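Biphenyl-2,3-diol 1,2-dioxygenase III-related protein (Vibrio cholerae, PDB 3EY8) probably binds a metal ion as a member of the vicinal oxygen chelate (glyoxalase/dioxygenase) superfamily, though its substrate and reaction are not established. Local coordinates at residues 56-61 with 69-74; 22-27 with 44-49; 30-35 with 115-120; 37-42 with 50-55. The protein carries 9 engineered substitutions. All blocks are in the same frame, centred on the assembly; numbering follows the deposited sequence.

In the fold
The chain forms two four-stranded mixed sheets, as in the vicinal oxygen chelate family. Contacts 2 and 4 share the first sheet, with centres about 8 Å apart. Contact 2 sets helix 21-32 against strand 43-48. Contact 4 spans the same sheet from strand 35-39 to strand 51-57. Contact 1 begins where strand 51-57 ends and closes the loop toward strand 75-79. It comes after contacts 2 and 4 in the chain. Contact 3 joins the end of helix 21-32 to strand 110-118, with 79 residues between its segments. It therefore ties the helix on the first sheet to the second sheet. All four contacts also reach the second subunit.

Contact 1: residues 56-61 with 69-74; sequences HQLGHE and VRTGSA. Engineered in segment 56-61: His60 (natural residue Asn). Engineered in segment 69-74: Thr71 (natural residue Val).
This is a small surface contact in which Leu58, Glu61, Val69 and Thr71 meet across the loop that follows strand 51-57. It buries 157 Å² in all. The backbones stay well apart, with 7.6 Å between Leu58 CA and Thr71 CA, so side chains do all the touching. Leu58 extends its CG anti to the backbone N (chi1 -173°). Its CD2 methyl reaches CG2 of the engineered Thr71 at 4.0 Å, the two side chains crossing at about a right angle. Its other methyl, CD1, lies 4.4 Å from Val69 CG1. Val69 also meets Glu61 head-on: Glu61 OE1 sits 3.9 Å from both Val69 CG1 and Val69 CG2, facing the fork of the two methyls.

Each carboxylate oxygen has a partner. Gly59 N donates to Glu61 OE2 at 2.8 Å in a nearly straight bond (171°), on the anti side of the group. Glu61 OE1 forms a salt bridge with Lys65. The first bond ties Glu61 to the type II turn of residues 57-60. A second type II turn, 70-73, carries a bond from Ser73 OG to Arg70 O of 2.6 Å. Beyond segment 69-74 lies the second subunit, where Asn68 of that subunit hydrogen-bonds Thr71 O. Strand 10-18 pairs with the start of segment 56-61, and its Thr17 touches both Leu58 and Val69.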
loop_
_atom_site.group_PDB
_atom_site.type_symbol
_atom_site.label_atom_id
_atom_site.label_comp_id
_atom_site.label_asym_id
_atom_site.label_seq_id
_atom_site.Cartn_x
_atom_site.Cartn_y
_atom_site.Cartn_z
ATOM N N HIS B 56 -7.681 11.192 0.380
ATOM C CA HIS B 56 -8.954 11.739 -0.101
ATOM C C HIS B 56 -9.896 11.840 1.086
ATOM O O HIS B 56 -9.963 10.928 1.906
ATOM C CB HIS B 56 -9.614 10.811 -1.122
ATOM C CG HIS B 56 -8.852 10.655 -2.401
ATOM N ND1 HIS B 56 -9.360 9.971 -3.485
ATOM C CD2 HIS B 56 -7.628 11.094 -2.774
ATOM C CE1 HIS B 56 -8.475 9.984 -4.465
ATOM N NE2 HIS B 56 -7.414 10.659 -4.059
ATOM N N GLN B 57 -10.639 12.932 1.186
ATOM C CA GLN B 57 -11.650 12.994 2.228
ATOM C C GLN B 57 -12.930 12.350 1.727
ATOM O O GLN B 57 -13.359 12.586 0.594
ATOM C CB GLN B 57 -11.911 14.425 2.685
ATOM C CG GLN B 57 -12.918 14.488 3.827
ATOM C CD GLN B 57 -12.782 15.746 4.659
ATOM O OE1 GLN B 57 -11.686 16.098 5.113
ATOM N NE2 GLN B 57 -13.901 16.427 4.874
ATOM N N LEU B 58 -13.525 11.511 2.565
ATOM C CA LEU B 58 -14.785 10.870 2.224
ATOM C C LEU B 58 -15.786 11.944 1.794
ATOM O O LEU B 58 -15.997 12.928 2.505
ATOM C CB LEU B 58 -15.317 10.090 3.426
ATOM C CG LEU B 58 -16.551 9.219 3.192
ATOM C CD1 LEU B 58 -16.256 8.111 2.200
ATOM C CD2 LEU B 58 -17.021 8.642 4.516
ATOM N N GLY B 59 -16.371 11.764 0.614
ATOM C CA GLY B 59 -17.326 12.720 0.077
ATOM C C GLY B 59 -16.686 13.731 -0.857
ATOM O O GLY B 59 -17.377 14.566 -1.453
ATOM N N HIS B 60 -15.362 13.660 -0.979
ATOM C CA HIS B 60 -14.605 14.552 -1.848
ATOM C C HIS B 60 -13.488 13.770 -2.520
ATOM O O HIS B 60 -12.346 14.210 -2.586
ATOM C CB HIS B 60 -14.059 15.735 -1.054
ATOM C CG HIS B 60 -15.110 16.446 -0.265
ATOM N ND1 HIS B 60 -15.836 17.499 -0.776
ATOM C CD2 HIS B 60 -15.586 16.229 0.984
ATOM C CE1 HIS B 60 -16.703 17.914 0.132
ATOM N NE2 HIS B 60 -16.574 17.157 1.207
ATOM N N GLU B 61 -13.855 12.602 -3.037
ATOM C CA GLU B 61 -12.905 11.668 -3.609
ATOM C C GLU B 61 -12.556 12.080 -5.022
ATOM O O GLU B 61 -13.324 12.784 -5.669
ATOM C CB GLU B 61 -13.509 10.264 -3.572
ATOM C CG GLU B 61 -13.832 9.833 -2.146
ATOM C CD GLU B 61 -15.201 9.199 -2.006
ATOM O OE1 GLU B 61 -15.542 8.321 -2.825
ATOM O OE2 GLU B 61 -15.935 9.565 -1.065
ATOM N N VAL B 69 -14.805 2.291 -2.203
ATOM C CA VAL B 69 -14.100 3.173 -1.279
ATOM C C VAL B 69 -14.594 2.884 0.131
ATOM O O VAL B 69 -15.791 2.715 0.349
ATOM C CB VAL B 69 -14.333 4.648 -1.655
ATOM C CG1 VAL B 69 -13.931 5.574 -0.523
ATOM C CG2 VAL B 69 -13.577 4.978 -2.943
ATOM N N ARG B 70 -13.671 2.796 1.081
ATOM C CA ARG B 70 -14.043 2.455 2.451
ATOM C C ARG B 70 -13.043 3.025 3.443
ATOM O O ARG B 70 -11.851 2.694 3.397
ATOM C CB ARG B 70 -14.131 0.936 2.620
ATOM C CG ARG B 70 -14.740 0.489 3.944
ATOM C CD ARG B 70 -16.246 0.749 3.954
ATOM N NE ARG B 70 -16.886 0.222 5.159
ATOM C CZ ARG B 70 -17.174 0.955 6.230
ATOM N NH1 ARG B 70 -16.876 2.248 6.249
ATOM N NH2 ARG B 70 -17.756 0.397 7.282
ATOM N N THR B 71 -13.513 3.883 4.344
ATOM C CA THR B 71 -12.642 4.366 5.406
ATOM C C THR B 71 -12.286 3.197 6.329
ATOM O O THR B 71 -13.113 2.331 6.575
ATOM C CB THR B 71 -13.279 5.511 6.228
ATOM O OG1 THR B 71 -14.452 5.033 6.898
ATOM C CG2 THR B 71 -13.641 6.702 5.316
ATOM N N GLY B 72 -11.055 3.166 6.829
ATOM C CA GLY B 72 -10.641 2.109 7.737
ATOM C C GLY B 72 -10.417 0.733 7.122
ATOM O O GLY B 72 -10.398 -0.266 7.838
ATOM N N SER B 73 -10.218 0.678 5.806
ATOM C CA SER B 73 -10.098 -0.594 5.089
ATOM C C SER B 73 -8.663 -0.978 4.758
ATOM O O SER B 73 -8.434 -1.995 4.105
ATOM C CB SER B 73 -10.905 -0.543 3.785
ATOM O OG SER B 73 -10.448 0.518 2.954
ATOM N N ALA B 74 -7.710 -0.156 5.183
ATOM C CA ALA B 74 -6.298 -0.389 4.878
ATOM C C ALA B 74 -5.571 -1.108 6.006
ATOM O O ALA B 74 -5.960 -1.029 7.169
ATOM C CB ALA B 74 -5.604 0.923 4.545
#

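Contact 2: residues 22-27 with 44-49; sequences PTTTKF and IALEFG. Engineered in segment 22-27: Lys26 (natural residue Asn).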
loop_
_atom_site.group_PDB
_atom_site.type_symbol
_atom_site.label_atom_id
_atom_site.label_comp_id
_atom_site.label_asym_id
_atom_site.label_seq_id
_atom_site.Cartn_x
_atom_site.Cartn_y
_atom_site.Cartn_z
ATOM N N PRO B 22 -7.577 16.686 8.132
ATOM C CA PRO B 22 -6.751 17.272 9.200
ATOM C C PRO B 22 -6.469 16.324 10.370
ATOM O O PRO B 22 -5.349 16.299 10.882
ATOM C CB PRO B 22 -7.592 18.466 9.671
ATOM C CG PRO B 22 -8.390 18.844 8.461
ATOM C CD PRO B 22 -8.753 17.522 7.835
ATOM N N THR B 23 -7.473 15.562 10.791
ATOM C CA THR B 23 -7.306 14.596 11.870
ATOM C C THR B 23 -6.249 13.567 11.478
ATOM O O THR B 23 -5.336 13.233 12.252
ATOM C CB THR B 23 -8.634 13.897 12.176
ATOM O OG1 THR B 23 -9.568 14.867 12.682
ATOM C CG2 THR B 23 -8.441 12.785 13.197
ATOM N N THR B 24 -6.355 13.089 10.247
ATOM C CA THR B 24 -5.399 12.119 9.725
ATOM C C THR B 24 -3.968 12.673 9.610
ATOM O O THR B 24 -3.015 12.024 10.031
ATOM C CB THR B 24 -5.879 11.592 8.380
ATOM O OG1 THR B 24 -7.116 10.891 8.570
ATOM C CG2 THR B 24 -4.851 10.640 7.766
ATOM N N THR B 25 -3.808 13.871 9.055
ATOM C CA THR B 25 -2.462 14.419 8.907
ATOM C C THR B 25 -1.817 14.679 10.272
ATOM O O THR B 25 -0.641 14.354 10.482
ATOM C CB THR B 25 -2.422 15.665 7.990
ATOM O OG1 THR B 25 -3.286 16.674 8.515
ATOM C CG2 THR B 25 -2.882 15.304 6.577
ATOM N N LYS B 26 -2.588 15.228 11.210
ATOM C CA LYS B 26 -2.071 15.441 12.561
ATOM C C LYS B 26 -1.575 14.127 13.159
ATOM O O LYS B 26 -0.498 14.068 13.748
ATOM C CB LYS B 26 -3.137 16.053 13.472
ATOM C CG LYS B 26 -3.455 17.512 13.195
ATOM C CD LYS B 26 -4.389 18.061 14.267
ATOM C CE LYS B 26 -4.824 19.487 13.966
ATOM N NZ LYS B 26 -5.804 19.561 12.849
ATOM N N PHE B 27 -2.370 13.077 13.000
ATOM C CA PHE B 27 -2.008 11.765 13.526
ATOM C C PHE B 27 -0.713 11.219 12.925
ATOM O O PHE B 27 0.214 10.856 13.651
ATOM C CB PHE B 27 -3.154 10.773 13.308
ATOM C CG PHE B 27 -2.875 9.399 13.849
ATOM C CD1 PHE B 27 -2.236 8.449 13.067
ATOM C CD2 PHE B 27 -3.254 9.059 15.143
ATOM C CE1 PHE B 27 -1.978 7.175 13.562
ATOM C CE2 PHE B 27 -3.002 7.798 15.641
ATOM C CZ PHE B 27 -2.368 6.853 14.851
ATOM N N ILE B 44 -3.756 16.521 -0.882
ATOM C CA ILE B 44 -2.985 16.322 0.342
ATOM C C ILE B 44 -2.309 14.953 0.337
ATOM O O ILE B 44 -2.900 13.956 -0.089
ATOM C CB ILE B 44 -3.881 16.415 1.587
ATOM C CG1 ILE B 44 -4.628 17.755 1.629
ATOM C CG2 ILE B 44 -3.059 16.203 2.857
ATOM C CD1 ILE B 44 -3.747 18.961 1.919
ATOM N N ALA B 45 -1.070 14.901 0.812
ATOM C CA ALA B 45 -0.354 13.636 0.904
ATOM C C ALA B 45 0.536 13.581 2.141
ATOM O O ALA B 45 0.862 14.608 2.737
ATOM C CB ALA B 45 0.467 13.398 -0.344
ATOM N N LEU B 46 0.914 12.365 2.517
ATOM C CA LEU B 46 1.877 12.126 3.588
ATOM C C LEU B 46 3.141 11.487 3.022
ATOM O O LEU B 46 3.080 10.414 2.416
ATOM C CB LEU B 46 1.267 11.195 4.634
ATOM C CG LEU B 46 0.156 11.808 5.485
ATOM C CD1 LEU B 46 -0.710 10.718 6.105
ATOM C CD2 LEU B 46 0.743 12.703 6.552
ATOM N N GLU B 47 4.286 12.135 3.227
ATOM C CA GLU B 47 5.554 11.641 2.679
ATOM C C GLU B 47 6.395 10.902 3.712
ATOM O O GLU B 47 6.475 11.301 4.875
ATOM C CB GLU B 47 6.384 12.792 2.084
ATOM C CG GLU B 47 5.730 13.508 0.918
ATOM C CD GLU B 47 6.566 14.666 0.380
ATOM O OE1 GLU B 47 7.603 15.017 0.994
ATOM O OE2 GLU B 47 6.171 15.231 -0.658
ATOM N N PHE B 48 7.034 9.826 3.274
ATOM C CA PHE B 48 7.964 9.074 4.108
ATOM C C PHE B 48 8.963 8.419 3.171
ATOM O O PHE B 48 8.573 7.887 2.138
ATOM C CB PHE B 48 7.226 8.021 4.942
ATOM C CG PHE B 48 6.344 7.108 4.132
ATOM C CD1 PHE B 48 5.054 7.490 3.791
ATOM C CD2 PHE B 48 6.798 5.863 3.724
ATOM C CE1 PHE B 48 4.241 6.657 3.045
ATOM C CE2 PHE B 48 5.984 5.019 2.970
ATOM C CZ PHE B 48 4.707 5.421 2.634
ATOM N N GLY B 49 10.248 8.462 3.511
ATOM C CA GLY B 49 11.265 7.969 2.603
ATOM C C GLY B 49 11.058 8.587 1.236
ATOM O O GLY B 49 10.933 9.805 1.116
#
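Thr24 is the first residue of the helical segment 22-27 to meet strand 43-48. Its CG2 methyl comes to 4.5 Å from Leu46 CD1, a loose touch. Its hydroxyl is bonded to Asp20 O, just before the helix, and the methyl branch is the one that reaches Leu46.

Thr25 comes next and makes the closer approach. Its OG1 lies between the backbone N and the carbonyl carbon (chi1 58°), which puts CG2 anti to the carbonyl carbon. That rotation presents the methyl to the sheet. Thr25 CG2 meets Ile44 CG2 at 3.8 Å, and the two side chains cross at about a right angle. On the other residue of the pair, Ile44 CG2 is the branch anti to the backbone N, and it points at the helix. Leu46 CD2 rises beneath the helix backbone and stops 4.3 Å from Thr25 CA.

Helix 21-32 here lies on one face of the first four-stranded sheet, as the helix of a beta-alpha-beta crossover from strand 10-18 to strand 35-39. The axes of the two short segments come to 9.6 Å at their closest and run 12° from parallel. Ile44 and Leu46 alternate with Ala45, whose side chain points to the other face.

Phe27, one turn on from Thr23, faces another way and packs on Asp119 and Pro120. Further along the helix, Tyr28 touches Leu46 as well.

Contact 3: residues 30-35 with 115-120; sequences KVLGMK and FYFRDP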
loop_
_atom_site.group_PDB
_atom_site.type_symbol
_atom_site.label_atom_id
_atom_site.label_comp_id
_atom_site.label_asym_id
_atom_site.label_seq_id
_atom_site.Cartn_x
_atom_site.Cartn_y
_atom_site.Cartn_z
ATOM N N LYS B 30 2.356 13.309 13.998
ATOM C CA LYS B 30 2.696 13.188 15.413
ATOM C C LYS B 30 3.122 11.775 15.794
ATOM O O LYS B 30 4.051 11.586 16.581
ATOM C CB LYS B 30 1.521 13.648 16.278
ATOM C CG LYS B 30 1.677 13.343 17.756
ATOM C CD LYS B 30 0.564 13.978 18.573
ATOM C CE LYS B 30 0.715 13.650 20.054
ATOM N NZ LYS B 30 -0.042 14.596 20.919
ATOM N N VAL B 31 2.454 10.776 15.224
ATOM C CA VAL B 31 2.671 9.397 15.645
ATOM C C VAL B 31 3.765 8.696 14.843
ATOM O O VAL B 31 4.574 7.967 15.409
ATOM C CB VAL B 31 1.350 8.590 15.610
ATOM C CG1 VAL B 31 1.579 7.145 16.033
ATOM C CG2 VAL B 31 0.321 9.245 16.519
ATOM N N LEU B 32 3.808 8.940 13.536
ATOM C CA LEU B 32 4.774 8.259 12.675
ATOM C C LEU B 32 5.842 9.179 12.106
ATOM O O LEU B 32 6.712 8.735 11.360
ATOM C CB LEU B 32 4.059 7.540 11.533
ATOM C CG LEU B 32 3.298 6.297 11.995
ATOM C CD1 LEU B 32 2.725 5.548 10.814
ATOM C CD2 LEU B 32 4.220 5.399 12.817
ATOM N N GLY B 33 5.774 10.460 12.454
ATOM C CA GLY B 33 6.763 11.418 11.995
ATOM C C GLY B 33 6.758 11.654 10.497
ATOM O O GLY B 33 7.768 12.056 9.923
HETATM N N MSE B 34 5.625 11.409 9.850
HETATM C CA MSE B 34 5.538 11.634 8.415
HETATM C C MSE B 34 5.412 13.117 8.117
HETATM O O MSE B 34 5.168 13.914 9.014
HETATM C CB MSE B 34 4.379 10.854 7.804
HETATM C CG MSE B 34 4.621 9.361 7.823
HETATM SE SE MSE B 34 3.188 8.381 7.000
HETATM C CE MSE B 34 3.860 6.570 7.290
ATOM N N LYS B 35 5.588 13.474 6.851
ATOM C CA LYS B 35 5.601 14.861 6.421
ATOM C C LYS B 35 4.344 15.121 5.608
ATOM O O LYS B 35 4.209 14.620 4.494
ATOM C CB LYS B 35 6.845 15.093 5.559
ATOM C CG LYS B 35 7.145 16.530 5.182
ATOM C CD LYS B 35 8.317 16.553 4.204
ATOM C CE LYS B 35 9.060 17.874 4.231
ATOM N NZ LYS B 35 10.272 17.839 3.364
ATOM N N PHE B 115 4.863 -4.178 15.873
ATOM C CA PHE B 115 3.794 -3.839 16.807
ATOM C C PHE B 115 2.653 -3.177 16.033
ATOM O O PHE B 115 2.850 -2.740 14.902
ATOM C CB PHE B 115 4.280 -3.007 18.011
ATOM C CG PHE B 115 4.702 -1.589 17.686
ATOM C CD1 PHE B 115 3.825 -0.526 17.868
ATOM C CD2 PHE B 115 5.994 -1.311 17.263
ATOM C CE1 PHE B 115 4.221 0.781 17.607
ATOM C CE2 PHE B 115 6.392 -0.008 16.999
ATOM C CZ PHE B 115 5.503 1.038 17.173
ATOM N N TYR B 116 1.462 -3.138 16.625
ATOM C CA TYR B 116 0.254 -2.753 15.900
ATOM C C TYR B 116 -0.560 -1.706 16.640
ATOM O O TYR B 116 -0.641 -1.714 17.866
ATOM C CB TYR B 116 -0.665 -3.965 15.708
ATOM C CG TYR B 116 -0.106 -5.093 14.877
ATOM C CD1 TYR B 116 0.706 -6.059 15.451
ATOM C CD2 TYR B 116 -0.418 -5.210 13.531
ATOM C CE1 TYR B 116 1.207 -7.099 14.706
ATOM C CE2 TYR B 116 0.083 -6.247 12.774
ATOM C CZ TYR B 116 0.896 -7.189 13.372
ATOM O OH TYR B 116 1.399 -8.236 12.636
ATOM N N PHE B 117 -1.189 -0.819 15.885
ATOM C CA PHE B 117 -2.178 0.092 16.442
ATOM C C PHE B 117 -3.070 0.552 15.299
ATOM O O PHE B 117 -2.811 0.222 14.145
ATOM C CB PHE B 117 -1.501 1.291 17.113
ATOM C CG PHE B 117 -0.536 2.018 16.224
ATOM C CD1 PHE B 117 0.791 1.636 16.173
ATOM C CD2 PHE B 117 -0.955 3.080 15.438
ATOM C CE1 PHE B 117 1.686 2.299 15.346
ATOM C CE2 PHE B 117 -0.060 3.752 14.607
ATOM C CZ PHE B 117 1.260 3.357 14.565
ATOM N N ARG B 118 -4.112 1.316 15.613
ATOM C CA ARG B 118 -5.023 1.799 14.579
ATOM C C ARG B 118 -4.937 3.299 14.395
ATOM O O ARG B 118 -4.689 4.047 15.355
ATOM C CB ARG B 118 -6.468 1.403 14.900
ATOM C CG ARG B 118 -6.684 -0.091 14.837
ATOM C CD ARG B 118 -8.127 -0.505 14.977
ATOM N NE ARG B 118 -8.194 -1.957 15.116
ATOM C CZ ARG B 118 -8.123 -2.807 14.096
ATOM N NH1 ARG B 118 -7.996 -2.349 12.857
ATOM N NH2 ARG B 118 -8.181 -4.116 14.311
ATOM N N ASP B 119 -5.148 3.743 13.159
ATOM C CA ASP B 119 -5.198 5.178 12.878
ATOM C C ASP B 119 -6.617 5.699 13.136
ATOM O O ASP B 119 -7.492 4.927 13.529
ATOM C CB ASP B 119 -4.645 5.494 11.469
ATOM C CG ASP B 119 -5.674 5.330 10.349
ATOM O OD1 ASP B 119 -6.804 4.872 10.593
ATOM O OD2 ASP B 119 -5.332 5.675 9.194
ATOM N N PRO B 120 -6.844 7.011 12.968
ATOM C CA PRO B 120 -8.148 7.566 13.368
ATOM C C PRO B 120 -9.368 7.018 12.615
ATOM O O PRO B 120 -10.493 7.174 13.115
ATOM C CB PRO B 120 -7.977 9.067 13.104
ATOM C CG PRO B 120 -6.517 9.296 13.282
ATOM C CD PRO B 120 -5.854 8.069 12.708
#
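Asp119 OD2, two residues past the Phe117 ring that meets Val31 and Leu32, is gripped by two hydrogen bonds, one with Tyr28 OH and one with Asn123 ND2. Asp119 OD1 is bonded to Asp121 N. The Tyr28 bond ties the turn after strand 110-118 to helix 21-32, just beside the contact itself.

The contact is carried by one ring and two aliphatic side chains. Phe117 CG lies between its backbone N and carbonyl carbon (chi1 54°), which sends the ring out from the strand toward the helix end. Val31 comes from the opposite direction. Its CG1 approaches Phe117 obliquely, 4.0 Å from CE2 and 4.1 Å from CZ. Leu32 arrives at the ring edge: its CD2 lies near the ring plane, 4.0 Å from Phe117 CZ. Both methyls therefore meet the outer end of the ring.

Gly33, with positive phi (66°), then turns the chain out of the helix toward strand 35-39. Ile125 and Val127 of the neighbouring strand also pack on Phe117, while Ile8 of the second subunit packs on Leu32. The Phe117 side chain is about 7 Å from that of Glu126, a residue seen to bind calcium, though none is bound to this chain here.

All three touching side chains are buried and apolar. Van der Waals contact, probably with the gain from excluding water, thus joins helix 21-32 to strand 110-118, while the bonds of Asp119 lie beside it.

Contact 4: residues 37-42 with 50-55; sequences VSFGSG and HQKINL. Engineered in segment 37-42: Ser41 (natural residue Ala).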
loop_
_atom_site.group_PDB
_atom_site.type_symbol
_atom_site.label_atom_id
_atom_site.label_comp_id
_atom_site.label_asym_id
_atom_site.label_seq_id
_atom_site.Cartn_x
_atom_site.Cartn_y
_atom_site.Cartn_z
ATOM N N VAL B 37 2.135 17.106 3.178
ATOM C CA VAL B 37 2.340 18.117 2.147
ATOM C C VAL B 37 1.052 18.346 1.371
ATOM O O VAL B 37 0.099 17.575 1.492
ATOM C CB VAL B 37 3.448 17.708 1.153
ATOM C CG1 VAL B 37 4.767 17.498 1.888
ATOM C CG2 VAL B 37 3.044 16.440 0.411
ATOM N N SER B 38 1.017 19.425 0.597
ATOM C CA SER B 38 -0.095 19.668 -0.307
ATOM C C SER B 38 0.433 20.062 -1.675
ATOM O O SER B 38 1.548 20.572 -1.803
ATOM C CB SER B 38 -1.045 20.733 0.248
ATOM O OG SER B 38 -0.350 21.902 0.630
ATOM N N PHE B 39 -0.365 19.809 -2.702
ATOM C CA PHE B 39 0.045 20.103 -4.064
ATOM C C PHE B 39 -1.172 20.279 -4.954
ATOM O O PHE B 39 -2.286 19.933 -4.563
ATOM C CB PHE B 39 0.960 18.999 -4.602
ATOM C CG PHE B 39 0.338 17.629 -4.600
ATOM C CD1 PHE B 39 0.239 16.898 -3.427
ATOM C CD2 PHE B 39 -0.130 17.063 -5.777
ATOM C CE1 PHE B 39 -0.325 15.635 -3.421
ATOM C CE2 PHE B 39 -0.695 15.797 -5.779
ATOM C CZ PHE B 39 -0.794 15.083 -4.599
ATOM N N GLY B 40 -0.953 20.832 -6.142
ATOM C CA GLY B 40 -2.026 21.052 -7.093
ATOM C C GLY B 40 -3.222 21.760 -6.488
ATOM O O GLY B 40 -3.079 22.663 -5.663
ATOM N N SER B 41 -4.407 21.345 -6.914
ATOM C CA SER B 41 -5.646 21.924 -6.423
ATOM C C SER B 41 -6.052 21.275 -5.103
ATOM O O SER B 41 -6.967 20.452 -5.060
ATOM C CB SER B 41 -6.757 21.758 -7.462
ATOM O OG SER B 41 -7.899 22.523 -7.117
ATOM N N GLY B 42 -5.352 21.641 -4.034
ATOM C CA GLY B 42 -5.695 21.184 -2.701
ATOM C C GLY B 42 -5.588 19.686 -2.488
ATOM O O GLY B 42 -6.343 19.112 -1.704
ATOM N N HIS B 50 10.986 7.744 0.214
ATOM C CA HIS B 50 10.758 8.191 -1.161
ATOM C C HIS B 50 9.371 7.807 -1.685
ATOM O O HIS B 50 9.149 7.748 -2.896
ATOM C CB HIS B 50 11.828 7.610 -2.090
ATOM C CG HIS B 50 13.202 8.147 -1.841
ATOM N ND1 HIS B 50 14.291 7.333 -1.617
ATOM C CD2 HIS B 50 13.662 9.419 -1.775
ATOM C CE1 HIS B 50 15.364 8.081 -1.429
ATOM N NE2 HIS B 50 15.009 9.350 -1.520
ATOM N N GLN B 51 8.443 7.540 -0.770
ATOM C CA GLN B 51 7.093 7.152 -1.141
ATOM C C GLN B 51 6.115 8.122 -0.488
ATOM O O GLN B 51 6.531 9.040 0.221
ATOM C CB GLN B 51 6.828 5.700 -0.712
ATOM C CG GLN B 51 7.846 4.705 -1.305
ATOM C CD GLN B 51 7.755 3.285 -0.736
ATOM O OE1 GLN B 51 7.552 3.080 0.463
ATOM N NE2 GLN B 51 7.940 2.296 -1.606
ATOM N N LYS B 52 4.825 7.945 -0.741
ATOM C CA LYS B 52 3.818 8.772 -0.089
ATOM C C LYS B 52 2.490 8.045 -0.016
ATOM O O LYS B 52 2.288 7.025 -0.676
ATOM C CB LYS B 52 3.625 10.088 -0.838
ATOM C CG LYS B 52 2.929 9.939 -2.196
ATOM C CD LYS B 52 2.584 11.308 -2.769
ATOM C CE LYS B 52 2.030 11.208 -4.182
ATOM N NZ LYS B 52 1.334 12.473 -4.567
ATOM N N ILE B 53 1.594 8.577 0.807
ATOM C CA ILE B 53 0.208 8.151 0.812
ATOM C C ILE B 53 -0.646 9.362 0.463
ATOM O O ILE B 53 -0.537 10.407 1.106
ATOM C CB ILE B 53 -0.175 7.615 2.189
ATOM C CG1 ILE B 53 0.534 6.284 2.443
ATOM C CG2 ILE B 53 -1.688 7.467 2.304
ATOM C CD1 ILE B 53 0.519 5.859 3.887
ATOM N N ASN B 54 -1.459 9.244 -0.583
ATOM C CA ASN B 54 -2.391 10.308 -0.936
ATOM C C ASN B 54 -3.636 10.178 -0.076
ATOM O O ASN B 54 -4.104 9.067 0.191
ATOM C CB ASN B 54 -2.788 10.232 -2.415
ATOM C CG ASN B 54 -1.692 10.736 -3.358
ATOM O OD1 ASN B 54 -0.811 11.510 -2.966
ATOM N ND2 ASN B 54 -1.758 10.305 -4.616
ATOM N N LEU B 55 -4.170 11.309 0.365
ATOM C CA LEU B 55 -5.384 11.301 1.169
ATOM C C LEU B 55 -6.549 11.896 0.387
ATOM O O LEU B 55 -6.413 12.974 -0.196
ATOM C CB LEU B 55 -5.176 12.104 2.456
ATOM C CG LEU B 55 -4.073 11.593 3.387
ATOM C CD1 LEU B 55 -3.896 12.519 4.590
ATOM C CD2 LEU B 55 -4.364 10.157 3.831
#
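Phe39 and Lys52 sit on strands 35-39 and 51-57, which run in the same direction with strand 43-48 lying antiparallel between them. The contact therefore bridges over the middle strand and is made by side chains alone.

Lys52 spans most of the gap. Its chain is extended beyond CG and ends with NZ at 3.4 Å from Phe39 CZ and 3.8 Å from Phe39 CE1. The ammonium meets the outer end of the ring obliquely. Phe39 reaches out from the opposite direction, its CG set between the backbone N and the carbonyl carbon (chi1 58°). Ala45 of the middle strand touches Phe39, Lys52 and Asn54.

Asn54 is the third member. Its OD1 lies near the plane of the Phe39 ring, at the edge, 3.9 Å from CZ. The amide and ring planes are 38° apart. Lys52 NZ donates to Asn54 OD1 at 2.8 Å. This bond lies in the carbonyl plane, on a lone pair, with a C=O...N angle of 125°. It fixes the lysine end beside the ring and probably polarises the amide.

Phe39 packs on Thr106 and Lys52 on Gly107, both of the second subunit. Lys52 and Asn54 also touch His13, a residue seen to bind calcium, though none is bound to this chain here. A sulfate ion, probably from the crystallisation liquor, lies about 4 Å from the Asn54 side chain. Lys52 and Asn54, with Phe39 against them, lie on the sheet face that carries His13, consistent with the metal-site face of the vicinal oxygen chelate fold.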